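Local coordinates for protein SeviL (Septifer virgatus, PDB 6LF2) that binds the glycans GM1b and asialo-GM1 as an R-type lectin with a beta-trefoil fold, and is seen here holding the asialo-GM1 saccharide, at residues P53-I58 / L83-E88; M4-I9 / S46-D51; R17-R22 / I34-M39. One frame throughout, in Å; residues are numbered along the deposited sequence. Where two conformers were deposited one is given.

Contact 1 (P53-I58 / L83-E88); sequences PGYYTI and LWSLEE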
loop_
_atom_site.group_PDB
_atom_site.type_symbol
_atom_site.label_atom_id
_atom_site.label_comp_id
_atom_site.label_asym_id
_atom_site.label_seq_id
_atom_site.Cartn_x
_atom_site.Cartn_y
_atom_site.Cartn_z
ATOM N N PRO B 53 -8.207 -25.807 1.519
ATOM C CA PRO B 53 -7.736 -25.214 2.779
ATOM C C PRO B 53 -6.332 -24.635 2.672
ATOM O O PRO B 53 -5.424 -25.244 2.097
ATOM C CB PRO B 53 -7.789 -26.392 3.756
ATOM C CG PRO B 53 -8.858 -27.285 3.206
ATOM C CD PRO B 53 -8.760 -27.161 1.710
ATOM N N GLY B 54 -6.161 -23.433 3.219
ATOM C CA GLY B 54 -4.879 -22.767 3.232
ATOM C C GLY B 54 -4.476 -22.073 1.949
ATOM O O GLY B 54 -3.377 -21.504 1.895
ATOM N N TYR B 55 -5.311 -22.093 0.913
ATOM C CA TYR B 55 -4.956 -21.498 -0.367
ATOM C C TYR B 55 -5.967 -20.434 -0.767
ATOM O O TYR B 55 -7.159 -20.518 -0.442
ATOM C CB TYR B 55 -4.856 -22.553 -1.484
ATOM C CG TYR B 55 -3.680 -23.471 -1.286
ATOM C CD1 TYR B 55 -2.414 -23.106 -1.724
ATOM C CD2 TYR B 55 -3.825 -24.680 -0.627
ATOM C CE1 TYR B 55 -1.321 -23.924 -1.518
ATOM C CE2 TYR B 55 -2.736 -25.512 -0.420
ATOM C CZ TYR B 55 -1.488 -25.125 -0.874
ATOM O OH TYR B 55 -0.396 -25.942 -0.679
ATOM N N TYR B 56 -5.465 -19.447 -1.503
ATOM C CA TYR B 56 -6.212 -18.256 -1.876
ATOM C C TYR B 56 -6.102 -18.045 -3.381
ATOM O O TYR B 56 -5.155 -18.508 -4.021
ATOM C CB TYR B 56 -5.687 -17.012 -1.081
ATOM C CG TYR B 56 -5.992 -17.127 0.394
ATOM C CD1 TYR B 56 -7.206 -16.683 0.902
ATOM C CD2 TYR B 56 -5.098 -17.735 1.270
ATOM C CE1 TYR B 56 -7.519 -16.816 2.242
ATOM C CE2 TYR B 56 -5.404 -17.870 2.626
ATOM C CZ TYR B 56 -6.619 -17.409 3.104
ATOM O OH TYR B 56 -6.954 -17.531 4.443
ATOM N N THR B 57 -7.097 -17.371 -3.960
ATOM C CA THR B 57 -6.977 -16.905 -5.334
ATOM C C THR B 57 -6.976 -15.376 -5.361
ATOM O O THR B 57 -7.405 -14.707 -4.410
ATOM C CB THR B 57 -8.094 -17.468 -6.230
ATOM O OG1 THR B 57 -9.375 -17.178 -5.663
ATOM C CG2 THR B 57 -7.953 -18.985 -6.377
ATOM N N ILE B 58 -6.462 -14.841 -6.466
ATOM C CA ILE B 58 -6.215 -13.409 -6.661
ATOM C C ILE B 58 -6.858 -13.012 -7.990
ATOM O O ILE B 58 -6.370 -13.400 -9.060
ATOM C CB ILE B 58 -4.710 -13.096 -6.655
ATOM C CG1 ILE B 58 -4.104 -13.496 -5.308
ATOM C CG2 ILE B 58 -4.462 -11.614 -6.947
ATOM C CD1 ILE B 58 -2.576 -13.454 -5.269
ATOM N N LEU B 83 -4.073 -21.299 -7.439
ATOM C CA LEU B 83 -4.002 -21.334 -5.985
ATOM C C LEU B 83 -2.649 -20.821 -5.514
ATOM O O LEU B 83 -1.608 -21.226 -6.039
ATOM C CB LEU B 83 -4.235 -22.747 -5.444
ATOM C CG LEU B 83 -5.589 -23.371 -5.761
ATOM C CD1 LEU B 83 -5.629 -24.802 -5.246
ATOM C CD2 LEU B 83 -6.696 -22.565 -5.137
ATOM N N TRP B 84 -2.680 -19.935 -4.514
ATOM C CA TRP B 84 -1.490 -19.344 -3.916
ATOM C C TRP B 84 -1.627 -19.450 -2.412
ATOM O O TRP B 84 -2.723 -19.279 -1.875
ATOM C CB TRP B 84 -1.334 -17.862 -4.305
ATOM C CG TRP B 84 -1.334 -17.607 -5.761
ATOM C CD1 TRP B 84 -2.427 -17.498 -6.575
ATOM C CD2 TRP B 84 -0.194 -17.438 -6.599
ATOM N NE1 TRP B 84 -2.031 -17.275 -7.864
ATOM C CE2 TRP B 84 -0.665 -17.229 -7.910
ATOM C CE3 TRP B 84 1.188 -17.446 -6.370
ATOM C CZ2 TRP B 84 0.191 -17.027 -8.986
ATOM C CZ3 TRP B 84 2.031 -17.235 -7.436
ATOM C CH2 TRP B 84 1.532 -17.030 -8.730
ATOM N N SER B 85 -0.522 -19.729 -1.729
ATOM C CA SER B 85 -0.502 -19.634 -0.281
ATOM C C SER B 85 0.291 -18.404 0.137
ATOM O O SER B 85 1.154 -17.915 -0.600
ATOM C CB SER B 85 0.094 -20.891 0.366
ATOM O OG SER B 85 1.391 -21.153 -0.134
ATOM N N LEU B 86 -0.050 -17.890 1.312
ATOM C CA LEU B 86 0.665 -16.762 1.890
ATOM C C LEU B 86 1.733 -17.294 2.839
ATOM O O LEU B 86 1.427 -18.000 3.805
ATOM C CB LEU B 86 -0.299 -15.817 2.607
ATOM C CG LEU B 86 -0.953 -14.735 1.739
ATOM C CD1 LEU B 86 -1.795 -15.320 0.608
ATOM C CD2 LEU B 86 -1.802 -13.826 2.610
ATOM N N GLU B 87 2.986 -16.961 2.553
ATOM C CA GLU B 87 4.120 -17.389 3.366
ATOM C C GLU B 87 4.678 -16.159 4.069
ATOM O O GLU B 87 5.271 -15.289 3.425
ATOM C CB GLU B 87 5.183 -18.061 2.508
ATOM C CG GLU B 87 6.390 -18.566 3.294
ATOM C CD GLU B 87 7.463 -19.169 2.396
ATOM O OE1 GLU B 87 7.240 -20.272 1.836
ATOM O OE2 GLU B 87 8.529 -18.528 2.237
ATOM N N GLU B 88 4.481 -16.079 5.379
ATOM C CA GLU B 88 4.891 -14.877 6.085
ATOM C C GLU B 88 6.408 -14.745 6.034
ATOM O O GLU B 88 7.142 -15.738 6.035
ATOM C CB GLU B 88 4.381 -14.887 7.525
ATOM C CG GLU B 88 5.091 -15.827 8.462
ATOM C CD GLU B 88 4.497 -15.776 9.855
ATOM O OE1 GLU B 88 3.405 -15.182 10.003
ATOM O OE2 GLU B 88 5.122 -16.320 10.795
HETATM O O HOH W 1 -1.841 -19.644 2.959
#
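Trp84 O takes the shortest direct bond between the segments, from Tyr56 N at 2.8 Å, in the carbonyl plane and fairly straight (159° at the hydrogen). Trp84 N returns a bond to Tyr56 O at 2.9 Å, so the two residues form an antiparallel hydrogen-bonded pair. The axes of segments 56-58 and 84-88 run at 105°, and the ladder holds this one bridge. Tyr55 CA adds a CA-H...O contact to the same Trp84 O, and one water spans the gap beyond, donating to Gly54 O and accepting from Leu86 N. The side chains pack round this bridge. Tyr55 CG stands anti to its carbonyl carbon (chi1 -69°); the ring meets the Trp84 carbonyl carbon at its edge, and its CE1 lies 3.8 Å from Ser85 CB. Leu83 lies on the opposite side of the Tyr55 ring from Ser85, with CB 4.0 Å from Tyr55 CB and CD2 against Thr57 CG2. In the conformer given, Leu86 CD1 touches Tyr56 CD2, while Phe47 stacks on the Tyr56 ring. The indole of Trp84 has Tyr56 O in plane at its edge, Ile58 CD1 4.3 Å from its CD1, and Leu65 O as acceptor for NE1. Two backbone hydrogen bonds and a bridging water thus join strands 56-60 and 84-88, which lie in different sheets, and largely apolar side chains pack about them.

Contact 2 (M4-I9 / S46-D51); sequences MSSVTI and SFQKSD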
loop_
_atom_site.group_PDB
_atom_site.type_symbol
_atom_site.label_atom_id
_atom_site.label_comp_id
_atom_site.label_asym_id
_atom_site.label_seq_id
_atom_site.Cartn_x
_atom_site.Cartn_y
_atom_site.Cartn_z
ATOM N N MET B 4 -13.894 -25.743 -9.327
ATOM C CA MET B 4 -13.397 -25.021 -8.162
ATOM C C MET B 4 -14.158 -23.716 -7.944
ATOM O O MET B 4 -14.626 -23.071 -8.888
ATOM C CB MET B 4 -11.906 -24.735 -8.310
ATOM C CG MET B 4 -11.036 -25.942 -8.033
ATOM S SD MET B 4 -9.306 -25.677 -8.497
ATOM C CE MET B 4 -8.498 -26.719 -7.277
ATOM N N SER B 5 -14.278 -23.335 -6.673
ATOM C CA SER B 5 -14.884 -22.074 -6.277
ATOM C C SER B 5 -13.983 -21.355 -5.277
ATOM O O SER B 5 -13.038 -21.918 -4.711
ATOM C CB SER B 5 -16.286 -22.287 -5.681
ATOM O OG SER B 5 -16.235 -23.137 -4.541
ATOM N N SER B 6 -14.289 -20.074 -5.098
ATOM C CA SER B 6 -13.605 -19.224 -4.135
ATOM C C SER B 6 -14.564 -18.115 -3.743
ATOM O O SER B 6 -15.519 -17.811 -4.459
ATOM C CB SER B 6 -12.301 -18.643 -4.699
ATOM O OG SER B 6 -12.534 -17.923 -5.897
ATOM N N VAL B 7 -14.314 -17.518 -2.584
ATOM C CA VAL B 7 -15.199 -16.477 -2.079
ATOM C C VAL B 7 -14.352 -15.256 -1.743
ATOM O O VAL B 7 -13.318 -15.372 -1.075
ATOM C CB VAL B 7 -16.034 -16.970 -0.873
ATOM C CG1 VAL B 7 -15.153 -17.449 0.276
ATOM C CG2 VAL B 7 -17.043 -15.907 -0.424
ATOM N N THR B 8 -14.754 -14.106 -2.271
ATOM C CA THR B 8 -13.986 -12.887 -2.063
ATOM C C THR B 8 -14.031 -12.471 -0.595
ATOM O O THR B 8 -15.102 -12.443 0.031
ATOM C CB THR B 8 -14.506 -11.777 -2.964
ATOM O OG1 THR B 8 -14.230 -12.119 -4.327
ATOM C CG2 THR B 8 -13.823 -10.457 -2.632
ATOM N N ILE B 9 -12.841 -12.161 -0.069
ATOM C CA ILE B 9 -12.514 -11.889 1.322
ATOM C C ILE B 9 -12.372 -10.385 1.497
ATOM O O ILE B 9 -12.638 -9.835 2.575
ATOM C CB ILE B 9 -11.199 -12.620 1.685
ATOM C CG1 ILE B 9 -11.459 -13.892 2.475
ATOM C CG2 ILE B 9 -10.194 -11.701 2.384
ATOM C CD1 ILE B 9 -10.182 -14.598 2.829
ATOM N N SER B 46 -9.374 -8.604 -6.157
ATOM C CA SER B 46 -10.202 -9.392 -5.253
ATOM C C SER B 46 -9.343 -10.484 -4.627
ATOM O O SER B 46 -8.779 -11.319 -5.342
ATOM C CB SER B 46 -11.392 -10.015 -5.982
ATOM O OG SER B 46 -12.336 -9.024 -6.359
ATOM N N PHE B 47 -9.238 -10.465 -3.303
ATOM C CA PHE B 47 -8.536 -11.494 -2.549
ATOM C C PHE B 47 -9.579 -12.502 -2.072
ATOM O O PHE B 47 -10.541 -12.124 -1.393
ATOM C CB PHE B 47 -7.771 -10.862 -1.386
ATOM C CG PHE B 47 -6.868 -11.814 -0.669
ATOM C CD1 PHE B 47 -5.704 -12.259 -1.261
ATOM C CD2 PHE B 47 -7.188 -12.268 0.597
ATOM C CE1 PHE B 47 -4.861 -13.145 -0.596
ATOM C CE2 PHE B 47 -6.356 -13.146 1.264
ATOM C CZ PHE B 47 -5.186 -13.578 0.665
ATOM N N GLN B 48 -9.405 -13.778 -2.446
ATOM C CA GLN B 48 -10.469 -14.772 -2.315
ATOM C C GLN B 48 -9.970 -16.011 -1.578
ATOM O O GLN B 48 -8.887 -16.518 -1.875
ATOM C CB GLN B 48 -11.011 -15.170 -3.696
ATOM C CG GLN B 48 -11.357 -13.968 -4.582
ATOM C CD GLN B 48 -11.687 -14.344 -6.017
ATOM O OE1 GLN B 48 -11.172 -15.325 -6.553
ATOM N NE2 GLN B 48 -12.546 -13.556 -6.652
ATOM N N LYS B 49 -10.757 -16.489 -0.618
ATOM C CA LYS B 49 -10.488 -17.774 0.024
ATOM C C LYS B 49 -10.900 -18.887 -0.931
ATOM O O LYS B 49 -12.069 -18.971 -1.314
ATOM C CB LYS B 49 -11.257 -17.874 1.342
ATOM C CG LYS B 49 -11.251 -19.246 2.020
ATOM C CD LYS B 49 -10.075 -19.403 2.959
ATOM C CE LYS B 49 -8.908 -20.114 2.292
ATOM N NZ LYS B 49 -9.293 -21.461 1.737
ATOM N N SER B 50 -9.947 -19.723 -1.337
ATOM C CA SER B 50 -10.307 -20.808 -2.243
ATOM C C SER B 50 -11.018 -21.941 -1.501
ATOM O O SER B 50 -11.074 -21.993 -0.267
ATOM C CB SER B 50 -9.075 -21.366 -2.939
ATOM O OG SER B 50 -8.399 -22.301 -2.104
ATOM N N ASP B 51 -11.547 -22.880 -2.280
ATOM C CA ASP B 51 -12.177 -24.052 -1.686
ATOM C C ASP B 51 -11.163 -25.070 -1.175
ATOM O O ASP B 51 -11.563 -26.093 -0.608
ATOM C CB ASP B 51 -13.141 -24.702 -2.685
ATOM C CG ASP B 51 -12.477 -25.111 -3.992
ATOM O OD1 ASP B 51 -11.237 -25.050 -4.115
ATOM O OD2 ASP B 51 -13.226 -25.502 -4.916
HETATM O O HOH W 2 -15.813 -25.713 -4.121
HETATM O O HOH W 3 -15.099 -10.297 -6.190
#
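Antiparallel pairing of strands 6-16 and 45-50 in the beta-trefoil brings Ser6 opposite Ser50, Val7 opposite Lys49 and Thr8 opposite Gln48. Val7 and Lys49 form the hydrogen-bonded pair, Val7 N to Lys49 O at 3.0 Å and Lys49 N to Val7 O at 2.8 Å; Ile9 N continues the ladder to Phe47 O at 2.7 Å. On the face carrying Ser6, Thr8 and Gln48, the Gln48 side chain runs extended beyond CG. Gln48 NE2 donates to Thr8 OG1 at 3.2 Å, tilted from the amide plane; OE1 accepts from Thr57 OG1 and, in the Ser6 conformer given, lies 3.0 Å from Ser6 OG. Ile9 and Phe47 lie side by side, pointing the same way, and Ile9 CG2 meets the ring edge in plane, 3.5 Å from CD2. Where strand 45-50 ends and strand 6-16 begins, Asp51 CG sits between its backbone N and carbonyl carbon (chi1 58°). Asp51 OD2 is reached from above the carboxylate plane by Ser5 N at 3.0 Å, and a water links it to Ser5 OG. Strand 56-60 flanks the other edge of strand 45-50, Thr57 pairing with Gln48 through the backbone, and Phe64 of strand 63-67 packs against Ser6 and Gln48.

Contact 3 (R17-R22 / I34-M39); sequences RENGGR and IFTGKM. With GAL (beta-D-galactopyranose), chain D.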
loop_
_atom_site.group_PDB
_atom_site.type_symbol
_atom_site.label_atom_id
_atom_site.label_comp_id
_atom_site.label_asym_id
_atom_site.label_seq_id
_atom_site.Cartn_x
_atom_site.Cartn_y
_atom_site.Cartn_z
ATOM N N ARG B 17 7.637 -4.869 -1.542
ATOM C CA ARG B 17 8.533 -4.197 -0.599
ATOM C C ARG B 17 9.737 -3.569 -1.289
ATOM O O ARG B 17 10.242 -2.531 -0.837
ATOM C CB ARG B 17 9.016 -5.182 0.459
ATOM C CG ARG B 17 9.813 -4.523 1.593
ATOM C CD ARG B 17 10.056 -5.539 2.686
ATOM N NE ARG B 17 10.863 -4.999 3.777
ATOM C CZ ARG B 17 12.188 -4.910 3.746
ATOM N NH1 ARG B 17 12.856 -5.316 2.673
ATOM N NH2 ARG B 17 12.845 -4.413 4.786
ATOM N N GLU B 18 10.251 -4.197 -2.353
ATOM C CA GLU B 18 11.559 -3.798 -2.853
ATOM C C GLU B 18 11.522 -2.524 -3.690
ATOM O O GLU B 18 12.491 -1.756 -3.668
ATOM C CB GLU B 18 12.175 -4.960 -3.640
ATOM C CG GLU B 18 13.604 -4.733 -4.093
ATOM C CD GLU B 18 14.617 -4.770 -2.955
ATOM O OE1 GLU B 18 14.244 -5.075 -1.802
ATOM O OE2 GLU B 18 15.803 -4.488 -3.222
ATOM N N ASN B 19 10.424 -2.262 -4.417
ATOM C CA ASN B 19 10.316 -1.065 -5.234
ATOM C C ASN B 19 9.026 -0.276 -5.031
ATOM O O ASN B 19 8.817 0.721 -5.731
ATOM C CB ASN B 19 10.452 -1.427 -6.721
ATOM C CG ASN B 19 9.315 -2.303 -7.223
ATOM O OD1 ASN B 19 8.412 -2.671 -6.474
ATOM N ND2 ASN B 19 9.361 -2.640 -8.506
ATOM N N GLY B 20 8.170 -0.674 -4.093
ATOM C CA GLY B 20 6.892 -0.014 -3.889
ATOM C C GLY B 20 5.905 -0.158 -5.024
ATOM O O GLY B 20 4.882 0.537 -5.026
ATOM N N GLY B 21 6.185 -1.035 -5.992
ATOM C CA GLY B 21 5.308 -1.180 -7.141
ATOM C C GLY B 21 4.100 -2.060 -6.874
ATOM O O GLY B 21 4.131 -2.991 -6.063
ATOM N N ARG B 22 3.014 -1.765 -7.590
ATOM C CA ARG B 22 1.746 -2.459 -7.406
ATOM C C ARG B 22 1.450 -3.330 -8.620
ATOM O O ARG B 22 1.592 -2.884 -9.762
ATOM C CB ARG B 22 0.604 -1.461 -7.163
ATOM C CG ARG B 22 0.459 -1.029 -5.701
ATOM C CD ARG B 22 0.148 0.464 -5.555
ATOM N NE ARG B 22 1.373 1.264 -5.619
ATOM C CZ ARG B 22 1.657 2.152 -6.566
ATOM N NH1 ARG B 22 0.804 2.393 -7.553
ATOM N NH2 ARG B 22 2.812 2.810 -6.524
ATOM N N ILE B 34 3.570 -4.817 -13.130
ATOM C CA ILE B 34 3.786 -4.077 -11.887
ATOM C C ILE B 34 4.152 -2.636 -12.240
ATOM O O ILE B 34 4.919 -2.385 -13.177
ATOM C CB ILE B 34 4.869 -4.753 -11.008
ATOM C CG1 ILE B 34 5.117 -3.962 -9.720
ATOM C CG2 ILE B 34 6.173 -4.943 -11.780
ATOM C CD1 ILE B 34 6.127 -4.640 -8.783
ATOM N N PHE B 35 3.569 -1.681 -11.518
ATOM C CA PHE B 35 3.758 -0.262 -11.803
ATOM C C PHE B 35 4.116 0.477 -10.516
ATOM O O PHE B 35 3.523 0.216 -9.468
ATOM C CB PHE B 35 2.481 0.329 -12.430
ATOM C CG PHE B 35 2.588 1.791 -12.746
ATOM C CD1 PHE B 35 3.552 2.248 -13.621
ATOM C CD2 PHE B 35 1.719 2.709 -12.161
ATOM C CE1 PHE B 35 3.656 3.590 -13.918
ATOM C CE2 PHE B 35 1.822 4.063 -12.451
ATOM C CZ PHE B 35 2.782 4.502 -13.333
ATOM N N THR B 36 5.096 1.391 -10.582
ATOM C CA THR B 36 5.618 2.016 -9.364
ATOM C C THR B 36 5.171 3.455 -9.135
ATOM O O THR B 36 5.598 4.056 -8.145
ATOM C CB THR B 36 7.147 1.978 -9.343
ATOM O OG1 THR B 36 7.649 2.680 -10.484
ATOM C CG2 THR B 36 7.644 0.540 -9.354
ATOM N N GLY B 37 4.330 4.021 -9.993
ATOM C CA GLY B 37 3.920 5.406 -9.831
ATOM C C GLY B 37 2.508 5.588 -9.304
ATOM O O GLY B 37 2.132 4.974 -8.304
ATOM N N LYS B 38 1.717 6.410 -9.998
ATOM C CA LYS B 38 0.340 6.706 -9.603
ATOM C C LYS B 38 -0.468 5.449 -9.281
ATOM O O LYS B 38 -0.316 4.397 -9.914
ATOM C CB LYS B 38 -0.355 7.491 -10.720
ATOM C CG LYS B 38 -1.797 7.861 -10.404
ATOM C CD LYS B 38 -2.362 8.882 -11.382
ATOM C CE LYS B 38 -3.486 9.681 -10.724
ATOM N NZ LYS B 38 -4.494 8.794 -10.042
ATOM N N MET B 39 -1.345 5.577 -8.291
ATOM C CA MET B 39 -2.292 4.525 -7.940
ATOM C C MET B 39 -3.518 4.621 -8.844
ATOM O O MET B 39 -4.155 5.678 -8.941
ATOM C CB MET B 39 -2.666 4.640 -6.461
ATOM C CG MET B 39 -1.433 4.580 -5.543
ATOM S SD MET B 39 -1.777 4.527 -3.770
ATOM C CE MET B 39 -2.606 2.946 -3.628
HETATM C C1 GAL D . 4.193 3.269 -18.953
HETATM C C2 GAL D . 3.243 4.465 -18.758
HETATM C C3 GAL D . 2.692 4.488 -17.336
HETATM C C4 GAL D . 2.017 3.150 -17.023
HETATM C C5 GAL D . 3.002 2.018 -17.331
HETATM C C6 GAL D . 2.463 0.593 -17.153
HETATM O O2 GAL D . 3.906 5.703 -18.972
HETATM O O3 GAL D . 1.721 5.504 -17.170
HETATM O O4 GAL D . 0.845 3.007 -17.794
HETATM O O5 GAL D . 3.486 2.076 -18.672
HETATM O O6 GAL D . 3.502 -0.344 -17.393
HETATM O O HOH W 4 7.248 2.852 -5.976
#
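Arg22 crosses from the hairpin strand 22-26 of the beta-trefoil to the turn that follows its partner strand 31-35. Its backbone pairs with Phe35, Arg22 N to Phe35 O at 2.8 Å and Phe35 N to Arg22 O at 2.9 Å. Arg22 CB lies 4.1 Å from Phe35 O; the chain then bends at chi2 and chi3, CD passing Met39 CE and NE donating to Gln15 OE1. At the tip the guanidinium holds Gly37 O end-on with two nitrogens. Arg22 NH2 bonds Gly37 O at 2.9 Å in its carbonyl plane, on a lone pair; Arg22 NH1 reaches Gly37 O at 3.0 Å from above it. NH1 also donates to Gln43 OE1 and weakly to Lys38 O. Met39 CG covers one guanidinium face and Phe35 O the opposite. Before the strand, Asn19 makes an Asx turn, OD1 accepting from Gly21 N, and its amide meets Ile34 CD1 tip to tip, with Thr36 CG2 3.7 Å from ND2. The turn gripped by Arg22 adjoins the glycan pocket of Phe35 and Gln43. Phe35 CG stands anti to the backbone N (chi1 180°); Gly37 N lies over the centre of one ring face, and ring atom CE1 touches galactose C4 at 3.5 Å.

In the fold
Contacts 1 and 2 are neighbours, their centres 10 Å apart, and share the six-stranded antiparallel sheet, where strands 45-50 and 56-60 lie side by side; Tyr55 O with Ser50 OG joins them directly. Contact 1 then leads from this sheet to the two-stranded one of 84-88 and 96-100. Contact 3 lies across the chain's centre, about 22 Å from contact 1 and 25 Å from contact 2 between centres, without touching either. Along the chain it is nested within the loop closed by contact 2, and contact 1 follows both. The glycan pocket and second subunit are thus met at contact 3, while contacts 1 and 2 are structural pairings on the opposite side of the trefoil.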